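PDB 3NTN: UspA1 from Moraxella catarrhalis, which acts as a trimeric autotransporter adhesin of the outer membrane that binds fibronectin and the host receptor CEACAM1. Local coordinates for the interface of chains A and B. Numbering follows the deposited sequence. Chains: chain A/B, UspA1.

The interface of chains A and B. Residues chain A 185, 188-189, 192; chain B 172, 180, 184-185, 188, 192.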
ATOM      1  N   LEU A 185      -2.687   7.706 -18.001  1.00 41.44           N
ATOM      2  CA  LEU A 185      -1.549   8.243 -18.724  1.00 41.15           C
ATOM      3  C   LEU A 185      -1.673   7.957 -20.211  1.00 41.83           C
ATOM      4  O   LEU A 185      -1.394   8.800 -21.025  1.00 42.72           O
ATOM      5  CB  LEU A 185      -0.204   7.714 -18.163  1.00 40.77           C
ATOM      6  CG  LEU A 185       1.028   8.492 -18.645  1.00 40.06           C
ATOM      7  CD1 LEU A 185       1.089   9.920 -18.042  1.00 38.65           C
ATOM      8  CD2 LEU A 185       2.314   7.741 -18.385  1.00 39.33           C
ATOM      9  N   LEU A 188      -4.163  10.454 -21.763  1.00 40.66           N
ATOM     10  CA  LEU A 188      -3.569  11.759 -22.066  1.00 40.89           C
ATOM     11  C   LEU A 188      -2.539  11.679 -23.231  1.00 42.00           C
ATOM     12  O   LEU A 188      -2.459  12.599 -24.047  1.00 41.55           O
ATOM     13  CB  LEU A 188      -2.882  12.362 -20.831  1.00 40.68           C
ATOM     14  CG  LEU A 188      -2.279  13.747 -21.052  1.00 39.79           C
ATOM     15  CD1 LEU A 188      -3.345  14.715 -21.610  1.00 34.99           C
ATOM     16  CD2 LEU A 188      -1.597  14.309 -19.779  1.00 37.01           C
ATOM     17  N   ALA A 189      -1.757  10.590 -23.276  1.00 41.04           N
ATOM     18  CA  ALA A 189      -0.732  10.411 -24.290  1.00 41.78           C
ATOM     19  C   ALA A 189      -1.309  10.290 -25.710  1.00 42.21           C
ATOM     20  O   ALA A 189      -0.639  10.725 -26.653  1.00 42.00           O
ATOM     21  CB  ALA A 189       0.138   9.216 -23.989  1.00 41.90           C
ATOM     22  N   VAL A 192      -1.694  13.730 -26.810  1.00 41.71           N
ATOM     23  CA  VAL A 192      -0.349  14.297 -27.094  1.00 41.21           C
ATOM     24  C   VAL A 192       0.165  13.826 -28.458  1.00 42.44           C
ATOM     25  O   VAL A 192       0.668  14.617 -29.261  1.00 43.28           O
ATOM     26  CB  VAL A 192       0.684  13.938 -25.990  1.00 40.42           C
ATOM     27  CG1 VAL A 192       2.156  14.320 -26.394  1.00 39.32           C
ATOM     28  CG2 VAL A 192       0.299  14.526 -24.713  1.00 36.56           C
TER
ATOM     29  N   ILE B 172       1.647   0.971 -19.694  1.00 44.38           N
ATOM     30  CA  ILE B 172       0.980   2.127 -20.261  1.00 44.96           C
ATOM     31  C   ILE B 172       0.285   1.671 -21.514  1.00 46.45           C
ATOM     32  O   ILE B 172       0.919   1.434 -22.558  1.00 48.18           O
ATOM     33  CB  ILE B 172       1.960   3.267 -20.515  1.00 45.46           C
ATOM     34  CG1 ILE B 172       2.440   3.816 -19.143  1.00 48.66           C
ATOM     35  CG2 ILE B 172       1.304   4.393 -21.396  1.00 43.11           C
ATOM     36  CD1 ILE B 172       3.514   4.819 -19.297  1.00 52.43           C
ATOM     37  N   VAL B 180       1.345   4.490 -12.074  1.00 41.36           N
ATOM     38  CA  VAL B 180       2.323   5.254 -12.883  1.00 41.12           C
ATOM     39  C   VAL B 180       3.350   5.935 -11.936  1.00 41.18           C
ATOM     40  O   VAL B 180       2.976   6.411 -10.873  1.00 41.37           O
ATOM     41  CB  VAL B 180       1.523   6.264 -13.760  1.00 40.80           C
ATOM     42  CG1 VAL B 180       2.355   7.421 -14.221  1.00 39.85           C
ATOM     43  CG2 VAL B 180       0.835   5.514 -14.948  1.00 39.24           C
ATOM     44  N   GLN B 184       7.466   8.255 -15.663  1.00 43.80           N
ATOM     45  CA  GLN B 184       6.561   7.990 -16.772  1.00 42.52           C
ATOM     46  C   GLN B 184       5.812   9.264 -17.148  1.00 42.93           C
ATOM     47  O   GLN B 184       5.636   9.551 -18.323  1.00 43.41           O
ATOM     48  CB  GLN B 184       5.641   6.833 -16.430  1.00 41.67           C
ATOM     49  CG  GLN B 184       6.455   5.566 -16.171  1.00 40.72           C
ATOM     50  CD  GLN B 184       5.588   4.396 -15.917  1.00 43.77           C
ATOM     51  OE1 GLN B 184       5.061   4.262 -14.803  1.00 44.31           O
ATOM     52  NE2 GLN B 184       5.341   3.566 -16.964  1.00 41.89           N
ATOM     53  N   LEU B 185       5.409  10.048 -16.145  1.00 42.35           N
ATOM     54  CA  LEU B 185       4.843  11.351 -16.414  1.00 41.69           C
ATOM     55  C   LEU B 185       5.887  12.284 -17.004  1.00 42.41           C
ATOM     56  O   LEU B 185       5.586  13.043 -17.917  1.00 42.71           O
ATOM     57  CB  LEU B 185       4.227  11.958 -15.164  1.00 41.57           C
ATOM     58  CG  LEU B 185       3.388  13.259 -15.350  1.00 40.72           C
ATOM     59  CD1 LEU B 185       2.049  12.853 -15.945  1.00 39.44           C
ATOM     60  CD2 LEU B 185       3.132  13.951 -14.054  1.00 39.54           C
ATOM     61  N   LEU B 188       6.290  11.497 -20.779  1.00 41.23           N
ATOM     62  CA  LEU B 188       5.238  12.116 -21.569  1.00 41.03           C
ATOM     63  C   LEU B 188       5.379  13.673 -21.613  1.00 41.96           C
ATOM     64  O   LEU B 188       5.123  14.317 -22.653  1.00 42.01           O
ATOM     65  CB  LEU B 188       3.848  11.714 -21.040  1.00 41.02           C
ATOM     66  CG  LEU B 188       2.682  12.330 -21.816  1.00 39.35           C
ATOM     67  CD1 LEU B 188       2.834  12.000 -23.319  1.00 34.81           C
ATOM     68  CD2 LEU B 188       1.263  11.959 -21.263  1.00 37.10           C
ATOM     69  N   VAL B 192       5.381  16.678 -24.618  1.00 41.63           N
ATOM     70  CA  VAL B 192       4.478  17.861 -24.554  1.00 40.56           C
ATOM     71  C   VAL B 192       5.256  19.163 -24.683  1.00 41.88           C
ATOM     72  O   VAL B 192       4.883  20.061 -25.446  1.00 42.45           O
ATOM     73  CB  VAL B 192       3.627  17.873 -23.260  1.00 40.14           C
ATOM     74  CG1 VAL B 192       2.797  19.199 -23.078  1.00 38.52           C
ATOM     75  CG2 VAL B 192       2.731  16.666 -23.249  1.00 36.74           C
TER
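With CG anti to the backbone N (chi1 -166°), A:Leu185 projects from the first turn of helix 182-217 and spreads its two methyls into chain B; B:Leu188 takes the same form (chi1 180°, chi2 54°) and comes back across toward chain A. The two leucines slide past each other in opposite directions, so that methyl CD1 of A:Leu185 lies 3.8 Å from CD2 of B:Leu188. The side chains of A:Leu185 and B:Leu185 cross obliquely, CD1 to CD1 at 3.7 Å. The other branch of A:Leu185, CD2, turns to B:Ile172 in the loop ahead of the helix and to B:Gln184 in its first turn: it presses on CD1 of B:Ile172 at 3.3 Å, a tight carbon contact, and also touches CB of B:Gln184. B:Val180 closes the base of the side chain, its CG2 set 4.0 Å from CB of A:Leu185. One helical turn further on, B:Leu188 packs between the A:Leu185 side chain and A:Leu188, A:Ala189 and A:Val192. The two Leu188 side chains cross obliquely, CD2 of B:Leu188 resting against CG of A:Leu188, while CD1 of B:Leu188 faces CB of A:Ala189 at 3.9 Å and meets CG2 of A:Val192 tip to tip at 3.8 Å. A:Val192 and B:Val192 then cross at about a right angle, CG2 to CG2 at 3.6 Å, each CG2 lying anti to its own carbonyl carbon. The contact rests on hydrocarbon packing, and A:Leu185 and B:Leu188 bury much of its surface. Leucine and valine layers of this kind are typical of a parallel coiled coil; here they join neighbouring subunits at the start of the helical bundle, which probably leads from the neck into the stalk, holding the trimer together below the beta-roll head.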